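Local coordinates for protein endo-beta-N-acetylglucosaminidase F1 (Bacteroides thetaiotaomicron VPI-5482, PDB 6TCV) that probably cleaves the chitobiose core of high-mannose N-glycans, cutting between its two N-acetylglucosamine units, and is captured here with a Man9GlcNAc2-asparagine substrate, at residues 198-208 with 244-255; 375-386 with 410-421. The protein carries 2 engineered substitutions. One frame throughout, in Å; residues are numbered along the deposited sequence. Where two conformers were deposited one is given.

Contact 1 (198-208 with 244-255); sequences VVVLFAANINY and VLLGLLGNHDIT. With MAN (alpha-D-mannopyranose), chain B; NAG (2-acetamido-2-deoxy-beta-D-glucopyranose), chain C; MAN (alpha-D-mannopyranose), chain D; MAN (alpha-D-mannopyranose), chain E.
The amides of Asn-205 and Asn-251 lie stacked, their planes 17° apart, where neighbouring parallel strands of the barrel sheet reach the glycan. Asn-205 OD1 accepts from O3 of one mannose (chain B) at 2.7 Å, and Asn-205 ND2 donates to its O4 at 3.1 Å and to Leu-249 O, whose opposite face takes Ile-206 N. That O4 donates to Ala-203 O, at a beta bulge and non-proline cis peptide, a feature known from family 18 hydrolases. One layer out, Asn-251 ND2 meets a lone pair of Asn-207 OD1 at 2.8 Å. Asn-207 ND2 donates to Asn-251 O, less straight, and to Asp-253 OD1 (3.0 Å), amide and carboxylate 86° apart; Tyr-208 N reaches that oxygen's other face at 2.8 Å. A chi1 of 73° folds the Asp-253 carboxylate over its own turn, where Asp-253 OD2 takes Thr-255 OG1 and N, an Asx turn, leaving OD1 for strand 198-209. Were Asp-253 replaced by an alanine, Tyr-208 N and Thr-255 would probably lose their acceptors, and Asn-207 ND2 its straighter bond. Four donors should favour a charged carboxylate; the network probably holds Asn-251 as the flat surface under Asn-205, whose orientation Leu-249 O sets.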
loop_
_atom_site.group_PDB
_atom_site.type_symbol
_atom_site.label_atom_id
_atom_site.label_comp_id
_atom_site.label_asym_id
_atom_site.label_seq_id
_atom_site.Cartn_x
_atom_site.Cartn_y
_atom_site.Cartn_z
ATOM N N VAL A 198 7.413 -1.586 -1.911
ATOM C CA VAL A 198 6.065 -1.649 -2.488
ATOM C C VAL A 198 6.162 -1.510 -3.994
ATOM O O VAL A 198 6.886 -0.637 -4.481
ATOM C CB VAL A 198 5.181 -0.529 -1.905
ATOM C CG1 VAL A 198 3.821 -0.518 -2.572
ATOM C CG2 VAL A 198 5.083 -0.652 -0.390
ATOM N N VAL A 199 5.469 -2.384 -4.723
ATOM C CA VAL A 199 5.400 -2.305 -6.179
ATOM C C VAL A 199 3.962 -2.318 -6.643
ATOM O O VAL A 199 3.103 -2.876 -5.961
ATOM C CB VAL A 199 6.217 -3.419 -6.848
ATOM C CG1 VAL A 199 7.671 -3.458 -6.343
ATOM C CG2 VAL A 199 5.562 -4.755 -6.708
ATOM N N VAL A 200 3.706 -1.622 -7.737
ATOM C CA VAL A 200 2.378 -1.489 -8.318
ATOM C C VAL A 200 2.342 -2.104 -9.702
ATOM O O VAL A 200 3.191 -1.807 -10.560
ATOM C CB VAL A 200 1.954 -0.021 -8.375
ATOM C CG1 VAL A 200 0.562 0.123 -8.980
ATOM C CG2 VAL A 200 1.990 0.617 -7.014
ATOM N N LEU A 201 1.311 -2.914 -9.949
ATOM C CA LEU A 201 1.016 -3.436 -11.279
ATOM C C LEU A 201 0.185 -2.406 -12.017
ATOM O O LEU A 201 -1.032 -2.298 -11.791
ATOM C CB LEU A 201 0.286 -4.763 -11.162
ATOM C CG LEU A 201 0.921 -5.756 -10.194
ATOM C CD1 LEU A 201 0.057 -7.030 -10.126
ATOM C CD2 LEU A 201 2.370 -6.080 -10.524
ATOM N N PHE A 202 0.839 -1.609 -12.865
ATOM C CA PHE A 202 0.189 -0.455 -13.509
ATOM C C PHE A 202 -0.173 -0.876 -14.930
ATOM O O PHE A 202 0.703 -1.077 -15.774
ATOM C CB PHE A 202 1.153 0.731 -13.496
ATOM C CG PHE A 202 0.517 2.039 -13.926
ATOM C CD1 PHE A 202 -0.192 2.789 -12.997
ATOM C CD2 PHE A 202 0.709 2.544 -15.192
ATOM C CE1 PHE A 202 -0.740 3.992 -13.377
ATOM C CE2 PHE A 202 0.172 3.742 -15.586
ATOM C CZ PHE A 202 -0.531 4.479 -14.673
ATOM N N ALA A 203 -1.464 -1.018 -15.237
ATOM C CA ALA A 203 -2.627 -0.841 -14.333
ATOM C C ALA A 203 -3.819 -1.594 -14.852
ATOM O O ALA A 203 -4.058 -1.623 -16.084
ATOM C CB ALA A 203 -3.039 0.634 -14.212
ATOM N N ALA A 204 -4.609 -2.134 -13.923
ATOM C CA ALA A 204 -5.995 -2.476 -14.215
ATOM C C ALA A 204 -6.769 -1.174 -14.372
ATOM O O ALA A 204 -6.343 -0.102 -13.966
ATOM C CB ALA A 204 -6.604 -3.304 -13.071
ATOM N N ASN A 205 -7.962 -1.276 -14.936
ATOM C CA ASN A 205 -8.766 -0.100 -15.233
ATOM C C ASN A 205 -10.115 -0.121 -14.542
ATOM O O ASN A 205 -10.635 -1.174 -14.175
ATOM C CB ASN A 205 -8.976 0.010 -16.728
ATOM C CG ASN A 205 -7.690 0.135 -17.452
ATOM O OD1 ASN A 205 -7.302 -0.712 -18.247
ATOM N ND2 ASN A 205 -6.987 1.206 -17.166
ATOM N N ILE A 206 -10.685 1.071 -14.362
ATOM C CA ILE A 206 -12.126 1.198 -14.130
ATOM C C ILE A 206 -12.781 1.478 -15.478
ATOM O O ILE A 206 -12.343 2.381 -16.223
ATOM C CB ILE A 206 -12.472 2.242 -13.064
ATOM C CG1 ILE A 206 -13.973 2.224 -12.816
ATOM C CG2 ILE A 206 -11.967 3.647 -13.407
ATOM C CD1 ILE A 206 -14.413 2.997 -11.562
ATOM N N ASN A 207 -13.838 0.722 -15.790
ATOM C CA ASN A 207 -14.589 0.905 -17.023
ATOM C C ASN A 207 -16.051 0.595 -16.723
ATOM O O ASN A 207 -16.389 -0.019 -15.695
ATOM C CB ASN A 207 -14.113 -0.034 -18.117
ATOM C CG ASN A 207 -12.884 0.494 -18.806
ATOM O OD1 ASN A 207 -11.754 0.006 -18.570
ATOM N ND2 ASN A 207 -13.070 1.482 -19.668
ATOM N N TYR A 208 -16.941 1.076 -17.597
ATOM C CA TYR A 208 -18.364 0.783 -17.403
ATOM C C TYR A 208 -18.613 -0.606 -17.995
ATOM O O TYR A 208 -18.225 -0.875 -19.144
ATOM C CB TYR A 208 -19.239 1.794 -18.130
ATOM C CG TYR A 208 -20.659 1.758 -17.660
ATOM C CD1 TYR A 208 -20.921 2.018 -16.335
ATOM C CD2 TYR A 208 -21.732 1.402 -18.467
ATOM C CE1 TYR A 208 -22.190 1.989 -15.810
ATOM C CE2 TYR A 208 -23.032 1.366 -17.925
ATOM C CZ TYR A 208 -23.208 1.644 -16.574
ATOM O OH TYR A 208 -24.507 1.624 -16.019
ATOM N N VAL A 244 2.788 -6.147 -3.090
ATOM C CA VAL A 244 2.375 -6.060 -4.485
ATOM C C VAL A 244 0.972 -5.478 -4.523
ATOM O O VAL A 244 0.029 -6.097 -4.012
ATOM C CB VAL A 244 2.440 -7.409 -5.194
ATOM C CG1 VAL A 244 1.914 -7.272 -6.625
ATOM C CG2 VAL A 244 3.853 -7.955 -5.188
ATOM N N LEU A 245 0.820 -4.305 -5.126
ATOM C CA LEU A 245 -0.460 -3.621 -5.205
ATOM C C LEU A 245 -0.995 -3.705 -6.622
ATOM O O LEU A 245 -0.247 -3.620 -7.599
ATOM C CB LEU A 245 -0.347 -2.138 -4.851
ATOM C CG LEU A 245 0.412 -1.778 -3.585
ATOM C CD1 LEU A 245 0.297 -0.312 -3.255
ATOM C CD2 LEU A 245 -0.044 -2.604 -2.400
ATOM N N LEU A 246 -2.322 -3.779 -6.741
ATOM C CA LEU A 246 -2.969 -3.632 -8.038
ATOM C C LEU A 246 -3.144 -2.147 -8.318
ATOM O O LEU A 246 -3.709 -1.411 -7.498
ATOM C CB LEU A 246 -4.328 -4.328 -8.027
ATOM C CG LEU A 246 -5.061 -4.387 -9.390
ATOM C CD1 LEU A 246 -4.239 -5.166 -10.416
ATOM C CD2 LEU A 246 -6.446 -4.985 -9.176
ATOM N N GLY A 247 -2.627 -1.669 -9.446
ATOM C CA GLY A 247 -2.922 -0.308 -9.868
ATOM C C GLY A 247 -4.282 -0.259 -10.553
ATOM O O GLY A 247 -4.626 -1.143 -11.333
ATOM N N LEU A 248 -5.031 0.805 -10.248
ATOM C CA LEU A 248 -6.283 1.134 -10.928
ATOM C C LEU A 248 -6.125 2.494 -11.584
ATOM O O LEU A 248 -5.578 3.431 -10.976
ATOM C CB LEU A 248 -7.462 1.146 -9.944
ATOM C CG LEU A 248 -8.346 -0.085 -9.921
ATOM C CD1 LEU A 248 -9.019 -0.333 -11.269
ATOM C CD2 LEU A 248 -7.594 -1.314 -9.452
ATOM N N LEU A 249 -6.653 2.603 -12.793
ATOM C CA LEU A 249 -6.467 3.774 -13.631
ATOM C C LEU A 249 -7.737 3.970 -14.451
ATOM O O LEU A 249 -8.275 3.002 -15.004
ATOM C CB LEU A 249 -5.233 3.500 -14.533
ATOM C CG LEU A 249 -4.832 4.610 -15.504
ATOM C CD1 LEU A 249 -4.250 5.809 -14.814
ATOM C CD2 LEU A 249 -3.828 4.016 -16.522
ATOM N N GLY A 250 -8.151 5.223 -14.635
ATOM C CA GLY A 250 -9.261 5.536 -15.535
ATOM C C GLY A 250 -8.934 5.121 -16.949
ATOM O O GLY A 250 -7.781 4.886 -17.302
ATOM N N ASN A 251 -9.972 5.029 -17.789
ATOM C CA ASN A 251 -9.783 4.364 -19.068
ATOM C C ASN A 251 -10.843 4.743 -20.115
ATOM O O ASN A 251 -11.418 3.859 -20.781
ATOM C CB ASN A 251 -9.776 2.839 -18.833
ATOM C CG ASN A 251 -9.209 2.094 -20.001
ATOM O OD1 ASN A 251 -8.317 2.593 -20.729
ATOM N ND2 ASN A 251 -9.713 0.929 -20.241
ATOM N N HIS A 252 -11.093 6.056 -20.275
ATOM C CA HIS A 252 -11.732 6.616 -21.465
ATOM C C HIS A 252 -13.195 6.208 -21.598
ATOM O O HIS A 252 -13.707 6.103 -22.721
ATOM C CB HIS A 252 -10.954 6.204 -22.728
ATOM C CG HIS A 252 -9.483 6.450 -22.634
ATOM N ND1 HIS A 252 -8.934 7.712 -22.812
ATOM C CD2 HIS A 252 -8.445 5.617 -22.361
ATOM C CE1 HIS A 252 -7.623 7.633 -22.647
ATOM N NE2 HIS A 252 -7.303 6.379 -22.371
ATOM N N ASP A 253 -13.926 6.194 -20.485
ATOM C CA ASP A 253 -15.389 6.110 -20.561
ATOM C C ASP A 253 -15.969 6.916 -19.403
ATOM O O ASP A 253 -15.251 7.654 -18.713
ATOM C CB ASP A 253 -15.900 4.655 -20.704
ATOM C CG ASP A 253 -15.794 3.807 -19.461
ATOM O OD1 ASP A 253 -15.839 2.556 -19.666
ATOM O OD2 ASP A 253 -15.715 4.294 -18.333
ATOM N N ILE A 254 -17.282 6.780 -19.178
ATOM C CA ILE A 254 -18.007 7.567 -18.192
ATOM C C ILE A 254 -17.622 7.282 -16.757
ATOM O O ILE A 254 -17.981 8.056 -15.862
ATOM C CB ILE A 254 -19.546 7.407 -18.339
ATOM C CG1 ILE A 254 -19.926 5.925 -18.171
ATOM C CG2 ILE A 254 -20.022 8.063 -19.647
ATOM C CD1 ILE A 254 -21.439 5.702 -18.178
ATOM N N THR A 255 -16.882 6.200 -16.496
ATOM C CA THR A 255 -16.486 5.857 -15.132
ATOM C C THR A 255 -15.116 6.464 -14.783
ATOM O O THR A 255 -14.260 6.664 -15.646
ATOM C CB THR A 255 -16.439 4.336 -14.888
ATOM O OG1 THR A 255 -15.371 3.758 -15.666
ATOM C CG2 THR A 255 -17.757 3.656 -15.151
HETATM C C1 MAN B . -3.062 1.666 -21.721
HETATM C C2 MAN B . -3.997 0.467 -21.629
HETATM C C3 MAN B . -4.558 0.395 -20.219
HETATM C C4 MAN B . -3.451 0.382 -19.172
HETATM C C5 MAN B . -2.484 1.544 -19.379
HETATM C C6 MAN B . -1.232 1.428 -18.533
HETATM O O2 MAN B . -3.247 -0.710 -22.005
HETATM O O3 MAN B . -5.318 -0.806 -20.079
HETATM O O4 MAN B . -4.014 0.560 -17.875
HETATM O O5 MAN B . -2.034 1.558 -20.755
HETATM O O6 MAN B . -0.337 2.520 -18.826
HETATM C C1 NAG C . 1.199 9.881 -15.732
HETATM C C2 NAG C . 0.598 8.525 -15.411
HETATM C C3 NAG C . 0.708 7.503 -16.546
HETATM C C4 NAG C . 1.584 8.041 -17.661
HETATM C C5 NAG C . 2.843 8.617 -17.041
HETATM C C6 NAG C . 3.893 9.054 -18.055
HETATM C C7 NAG C . 0.453 7.529 -13.165
HETATM C C8 NAG C . 1.251 7.091 -11.951
HETATM N N2 NAG C . 1.167 8.004 -14.181
HETATM O O3 NAG C . -0.597 7.215 -17.056
HETATM O O4 NAG C . 1.936 6.936 -18.510
HETATM O O5 NAG C . 2.525 9.791 -16.267
HETATM O O6 NAG C . 4.954 9.684 -17.414
HETATM O O7 NAG C . -0.782 7.470 -13.211
HETATM C C1 MAN D . -5.930 6.344 -26.414
HETATM C C2 MAN D . -7.407 6.164 -26.106
HETATM C C3 MAN D . -7.750 4.694 -25.923
HETATM C C4 MAN D . -7.270 3.905 -27.129
HETATM C C5 MAN D . -5.782 4.148 -27.348
HETATM C C6 MAN D . -5.240 3.431 -28.565
HETATM O O2 MAN D . -8.227 6.648 -27.167
HETATM O O3 MAN D . -9.162 4.512 -25.771
HETATM O O4 MAN D . -7.408 2.508 -26.892
HETATM O O5 MAN D . -5.538 5.550 -27.517
HETATM O O6 MAN D . -3.899 3.797 -28.798
HETATM C C1 MAN E . -3.243 6.519 -21.649
HETATM C C2 MAN E . -3.755 5.172 -21.161
HETATM C C3 MAN E . -3.241 4.072 -22.079
HETATM C C4 MAN E . -3.689 4.322 -23.505
HETATM C C5 MAN E . -3.270 5.731 -23.933
HETATM C C6 MAN E . -3.814 6.099 -25.292
HETATM O O2 MAN E . -5.170 5.190 -21.159
HETATM O O3 MAN E . -3.826 2.838 -21.615
HETATM O O4 MAN E . -3.174 3.380 -24.441
HETATM O O5 MAN E . -3.710 6.726 -22.981
HETATM O O6 MAN E . -5.244 5.987 -25.242
HETATM O O HOH W 1 -12.732 4.963 -17.364
#

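Contact 2 (375-386 with 410-421); sequences MEFNLGGGGSLS and KYGSVFSRLQGG. With NAG (2-acetamido-2-deoxy-beta-D-glucopyranose), chain C; MAN (alpha-D-mannopyranose), chain F.
Arg-417, just past the helix 411-416, drives its side chain into the glycine-rich loop that follows strand 371-376, and the loop wraps its carbonyls around the guanidinium. Arg-417 NH1 donates almost straight to Glu-376 O (2.9 Å, 170°). Arg-417 NH2 turns one hydrogen to Gly-381 O at 2.8 Å and the other to a lone pair of Gly-383 O at 2.9 Å, an oxygen that NE also reaches, so the guanidinium presents its NE-NH2 side to this one atom. The bend at chi3 (70°) swings the group round to these acceptors. The second hydrogen of Arg-417 NH1 goes to a water held by Phe-377 O and Ser-413 OG, and Gly-380 O sits over one face without a bond.

Beside this ring of carbonyls the packing is close and apolar. Val-414 CG1 stands over the centre of the Phe-377 ring, 3.8 Å from its centroid, in a CH-pi contact, and Leu-418 CD2 touches Leu-385 CD2 at 4.0 Å. Leu-385 N ties the two segments together by donating to Arg-417 O at 2.8 Å.

Toward solvent the contact thins. Lys-410 meets Asn-378 through a methylene, Lys-410 CE lying 3.5 Å from Asn-378 OD1, rather than through its ammonium; Asn-378 ND2 is meanwhile committed to O4 of a mannose (chain F).

All five guanidinium hydrogens thus have acceptors, none of them a carboxylate: the buried charge is probably balanced by converging carbonyl dipoles, which would in turn hold a flexible run of glycines in one shape beside the glycan.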
loop_
_atom_site.group_PDB
_atom_site.type_symbol
_atom_site.label_atom_id
_atom_site.label_comp_id
_atom_site.label_asym_id
_atom_site.label_seq_id
_atom_site.Cartn_x
_atom_site.Cartn_y
_atom_site.Cartn_z
ATOM N N MET A 375 10.355 9.602 -9.582
ATOM C CA MET A 375 11.280 9.489 -10.704
ATOM C C MET A 375 10.590 8.766 -11.851
ATOM O O MET A 375 10.127 7.628 -11.689
ATOM C CB MET A 375 12.514 8.688 -10.277
ATOM C CG MET A 375 13.345 9.364 -9.213
ATOM S SD MET A 375 14.765 8.384 -8.585
ATOM C CE MET A 375 13.862 7.320 -7.451
ATOM N N GLU A 376 10.529 9.423 -13.011
ATOM C CA GLU A 376 9.958 8.831 -14.236
ATOM C C GLU A 376 11.129 8.121 -14.908
ATOM O O GLU A 376 12.025 8.770 -15.485
ATOM C CB GLU A 376 9.355 9.912 -15.128
ATOM C CG GLU A 376 8.033 9.530 -15.792
ATOM C CD GLU A 376 8.122 8.381 -16.769
ATOM O OE1 GLU A 376 9.210 7.760 -16.891
ATOM O OE2 GLU A 376 7.113 8.088 -17.436
ATOM N N PHE A 377 11.242 6.806 -14.718
ATOM C CA PHE A 377 12.418 6.083 -15.185
ATOM C C PHE A 377 12.415 5.837 -16.685
ATOM O O PHE A 377 13.479 5.562 -17.243
ATOM C CB PHE A 377 12.521 4.752 -14.468
ATOM C CG PHE A 377 13.012 4.803 -13.040
ATOM C CD1 PHE A 377 14.081 5.586 -12.681
ATOM C CD2 PHE A 377 12.374 4.007 -12.079
ATOM C CE1 PHE A 377 14.540 5.607 -11.360
ATOM C CE2 PHE A 377 12.831 4.003 -10.776
ATOM C CZ PHE A 377 13.892 4.807 -10.416
ATOM N N ASN A 378 11.268 5.925 -17.352
ATOM C CA ASN A 378 11.231 5.764 -18.808
ATOM C C ASN A 378 11.529 7.075 -19.530
ATOM O O ASN A 378 12.214 7.061 -20.552
ATOM C CB ASN A 378 9.843 5.257 -19.210
ATOM C CG ASN A 378 9.773 4.958 -20.662
ATOM O OD1 ASN A 378 10.536 4.135 -21.186
ATOM N ND2 ASN A 378 8.858 5.624 -21.371
ATOM N N LEU A 379 10.962 8.190 -19.056
ATOM C CA LEU A 379 11.162 9.485 -19.694
ATOM C C LEU A 379 12.249 10.336 -19.106
ATOM O O LEU A 379 12.723 11.234 -19.797
ATOM C CB LEU A 379 9.896 10.323 -19.671
ATOM C CG LEU A 379 8.625 9.757 -20.292
ATOM C CD1 LEU A 379 7.461 10.622 -20.047
ATOM C CD2 LEU A 379 8.858 9.612 -21.781
ATOM N N GLY A 380 12.655 10.124 -17.895
ATOM C CA GLY A 380 13.858 10.715 -17.382
ATOM C C GLY A 380 13.650 11.766 -16.342
ATOM O O GLY A 380 14.639 12.186 -15.711
ATOM N N GLY A 381 12.474 12.305 -16.228
ATOM C CA GLY A 381 12.230 13.417 -15.317
ATOM C C GLY A 381 12.107 13.007 -13.843
ATOM O O GLY A 381 11.939 11.855 -13.505
ATOM N N GLY A 382 12.190 14.017 -12.959
ATOM C CA GLY A 382 11.927 13.855 -11.557
ATOM C C GLY A 382 13.157 13.809 -10.678
ATOM O O GLY A 382 13.019 13.710 -9.450
ATOM N N GLY A 383 14.346 13.796 -11.267
ATOM C CA GLY A 383 15.596 13.876 -10.511
ATOM C C GLY A 383 16.157 12.527 -10.146
ATOM O O GLY A 383 15.757 11.507 -10.663
ATOM N N SER A 384 17.153 12.552 -9.268
ATOM C CA SER A 384 17.869 11.341 -8.875
ATOM C C SER A 384 17.882 11.166 -7.370
ATOM O O SER A 384 17.855 12.142 -6.621
ATOM C CB SER A 384 19.307 11.360 -9.354
ATOM O OG SER A 384 19.403 11.512 -10.762
ATOM N N LEU A 385 18.006 9.917 -6.945
ATOM C CA LEU A 385 18.100 9.571 -5.530
ATOM C C LEU A 385 19.560 9.608 -5.109
ATOM O O LEU A 385 20.194 8.607 -4.788
ATOM C CB LEU A 385 17.510 8.193 -5.277
ATOM C CG LEU A 385 17.230 7.746 -3.833
ATOM C CD1 LEU A 385 16.056 8.589 -3.336
ATOM C CD2 LEU A 385 16.901 6.266 -3.754
ATOM N N SER A 386 20.105 10.819 -5.141
ATOM C CA SER A 386 21.489 11.063 -4.789
ATOM C C SER A 386 21.685 11.139 -3.278
ATOM O O SER A 386 20.722 11.177 -2.510
ATOM C CB SER A 386 21.972 12.373 -5.424
ATOM O OG SER A 386 21.217 13.430 -4.842
ATOM N N LYS A 410 16.748 0.033 -20.055
ATOM C CA LYS A 410 17.155 1.329 -19.541
ATOM C C LYS A 410 17.792 1.221 -18.170
ATOM O O LYS A 410 17.936 2.229 -17.462
ATOM C CB LYS A 410 15.998 2.339 -19.510
ATOM C CG LYS A 410 15.397 2.590 -20.880
ATOM C CD LYS A 410 14.341 3.689 -20.855
ATOM C CE LYS A 410 13.819 3.976 -22.247
ATOM N NZ LYS A 410 14.829 4.662 -23.094
ATOM N N TYR A 411 18.262 0.036 -17.769
ATOM C CA TYR A 411 18.833 -0.097 -16.432
ATOM C C TYR A 411 20.064 0.789 -16.255
ATOM O O TYR A 411 20.317 1.227 -15.133
ATOM C CB TYR A 411 19.195 -1.550 -16.134
ATOM C CG TYR A 411 18.086 -2.429 -15.547
ATOM C CD1 TYR A 411 16.816 -1.947 -15.305
ATOM C CD2 TYR A 411 18.360 -3.731 -15.185
ATOM C CE1 TYR A 411 15.822 -2.749 -14.708
ATOM C CE2 TYR A 411 17.375 -4.530 -14.608
ATOM C CZ TYR A 411 16.120 -4.040 -14.420
ATOM O OH TYR A 411 15.126 -4.837 -13.857
ATOM N N GLY A 412 20.866 1.048 -17.273
ATOM C CA GLY A 412 21.970 1.958 -17.078
ATOM C C GLY A 412 21.511 3.313 -16.560
ATOM O O GLY A 412 22.088 3.893 -15.631
ATOM N N SER A 413 20.472 3.866 -17.195
ATOM C CA SER A 413 19.887 5.130 -16.736
ATOM C C SER A 413 19.281 5.000 -15.344
ATOM O O SER A 413 19.535 5.849 -14.460
ATOM C CB SER A 413 18.782 5.532 -17.735
ATOM O OG SER A 413 18.166 6.725 -17.321
ATOM N N VAL A 414 18.449 3.983 -15.144
ATOM C CA VAL A 414 17.753 3.834 -13.865
ATOM C C VAL A 414 18.762 3.759 -12.716
ATOM O O VAL A 414 18.650 4.470 -11.710
ATOM C CB VAL A 414 16.832 2.600 -13.885
ATOM C CG1 VAL A 414 16.202 2.344 -12.516
ATOM C CG2 VAL A 414 15.751 2.728 -14.939
ATOM N N PHE A 415 19.760 2.874 -12.843
ATOM C CA PHE A 415 20.688 2.686 -11.751
ATOM C C PHE A 415 21.618 3.877 -11.585
ATOM O O PHE A 415 22.060 4.170 -10.458
ATOM C CB PHE A 415 21.468 1.382 -11.924
ATOM C CG PHE A 415 20.654 0.168 -11.495
ATOM C CD1 PHE A 415 19.743 -0.457 -12.362
ATOM C CD2 PHE A 415 20.734 -0.315 -10.173
ATOM C CE1 PHE A 415 18.974 -1.521 -11.996
ATOM C CE2 PHE A 415 19.975 -1.400 -9.778
ATOM C CZ PHE A 415 19.104 -2.004 -10.674
ATOM N N SER A 416 21.944 4.590 -12.670
ATOM C CA SER A 416 22.708 5.823 -12.518
ATOM C C SER A 416 21.987 6.764 -11.556
ATOM O O SER A 416 22.628 7.408 -10.711
ATOM C CB SER A 416 22.997 6.500 -13.877
ATOM O OG SER A 416 21.914 7.253 -14.428
ATOM N N ARG A 417 20.661 6.805 -11.627
ATOM C CA ARG A 417 19.868 7.715 -10.833
ATOM C C ARG A 417 19.671 7.229 -9.410
ATOM O O ARG A 417 19.109 7.981 -8.594
ATOM C CB ARG A 417 18.520 7.959 -11.522
ATOM C CG ARG A 417 18.661 8.618 -12.879
ATOM C CD ARG A 417 17.352 8.576 -13.633
ATOM N NE ARG A 417 16.361 9.469 -13.005
ATOM C CZ ARG A 417 15.111 9.588 -13.448
ATOM N NH1 ARG A 417 14.724 8.859 -14.484
ATOM N NH2 ARG A 417 14.291 10.436 -12.867
ATOM N N LEU A 418 20.219 6.078 -9.063
ATOM C CA LEU A 418 20.129 5.521 -7.707
ATOM C C LEU A 418 21.502 5.535 -7.046
ATOM O O LEU A 418 21.638 5.007 -5.944
ATOM C CB LEU A 418 19.566 4.090 -7.717
ATOM C CG LEU A 418 18.174 3.966 -8.314
ATOM C CD1 LEU A 418 17.741 2.546 -8.427
ATOM C CD2 LEU A 418 17.150 4.749 -7.449
ATOM N N GLN A 419 22.523 6.101 -7.655
ATOM C CA GLN A 419 23.835 6.157 -7.022
ATOM C C GLN A 419 23.849 7.074 -5.807
ATOM O O GLN A 419 23.222 8.126 -5.801
ATOM C CB GLN A 419 24.867 6.654 -8.042
ATOM C CG GLN A 419 25.121 5.640 -9.108
ATOM C CD GLN A 419 26.049 6.093 -10.198
ATOM O OE1 GLN A 419 26.497 7.240 -10.238
ATOM N NE2 GLN A 419 26.366 5.167 -11.081
ATOM N N GLY A 420 24.596 6.674 -4.775
ATOM C CA GLY A 420 24.830 7.527 -3.620
ATOM C C GLY A 420 23.725 7.555 -2.565
ATOM O O GLY A 420 24.001 7.687 -1.360
ATOM N N GLY A 421 22.470 7.476 -2.984
ATOM C CA GLY A 421 21.377 7.654 -2.040
ATOM C C GLY A 421 21.280 6.536 -1.018
ATOM O O GLY A 421 20.939 6.766 0.161
HETATM C C1 NAG C . 1.199 9.881 -15.732
HETATM C C2 NAG C . 0.598 8.525 -15.411
HETATM C C3 NAG C . 0.708 7.503 -16.546
HETATM C C4 NAG C . 1.584 8.041 -17.661
HETATM C C5 NAG C . 2.843 8.617 -17.041
HETATM C C6 NAG C . 3.893 9.054 -18.055
HETATM C C7 NAG C . 0.453 7.529 -13.165
HETATM C C8 NAG C . 1.251 7.091 -11.951
HETATM N N2 NAG C . 1.167 8.004 -14.181
HETATM O O3 NAG C . -0.597 7.215 -17.056
HETATM O O4 NAG C . 1.936 6.936 -18.510
HETATM O O5 NAG C . 2.525 9.791 -16.267
HETATM O O6 NAG C . 4.954 9.684 -17.414
HETATM O O7 NAG C . -0.782 7.470 -13.211
HETATM C C1 MAN F . 5.674 4.714 -26.133
HETATM C C2 MAN F . 6.947 4.173 -26.749
HETATM C C3 MAN F . 8.079 4.295 -25.742
HETATM C C4 MAN F . 8.220 5.753 -25.342
HETATM C C5 MAN F . 6.892 6.324 -24.855
HETATM C C6 MAN F . 6.960 7.821 -24.726
HETATM O O2 MAN F . 7.269 4.986 -27.895
HETATM O O3 MAN F . 9.277 3.816 -26.330
HETATM O O4 MAN F . 9.178 5.861 -24.291
HETATM O O5 MAN F . 5.834 6.073 -25.797
HETATM O O6 MAN F . 5.749 8.395 -24.227
HETATM O O HOH W 2 15.774 6.572 -15.862
#

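Both contacts belong to one curled sheet, consistent with the (beta/alpha)8 barrel of family 18 glycoside hydrolases. Contact 1 closes before contact 2 opens along the chain. Their centres lie 25 Å apart and their nearest atoms about 8 Å. Contact 1 joins neighbouring strands 198-209 and 243-249; contact 2 packs the loop after strand 371-376 on helix 411-416 and the turn that follows it. Strands 169-175 and 400-404 run between them in the sheet, and Phe-404 links the two: its ring meets Phe-202 edge-to-face and its backbone bonds to Phe-377. Both contacts touch the same N-acetylglucosamine, so they meet at the core sugar and probably diverge toward different mannose arms of the glycan.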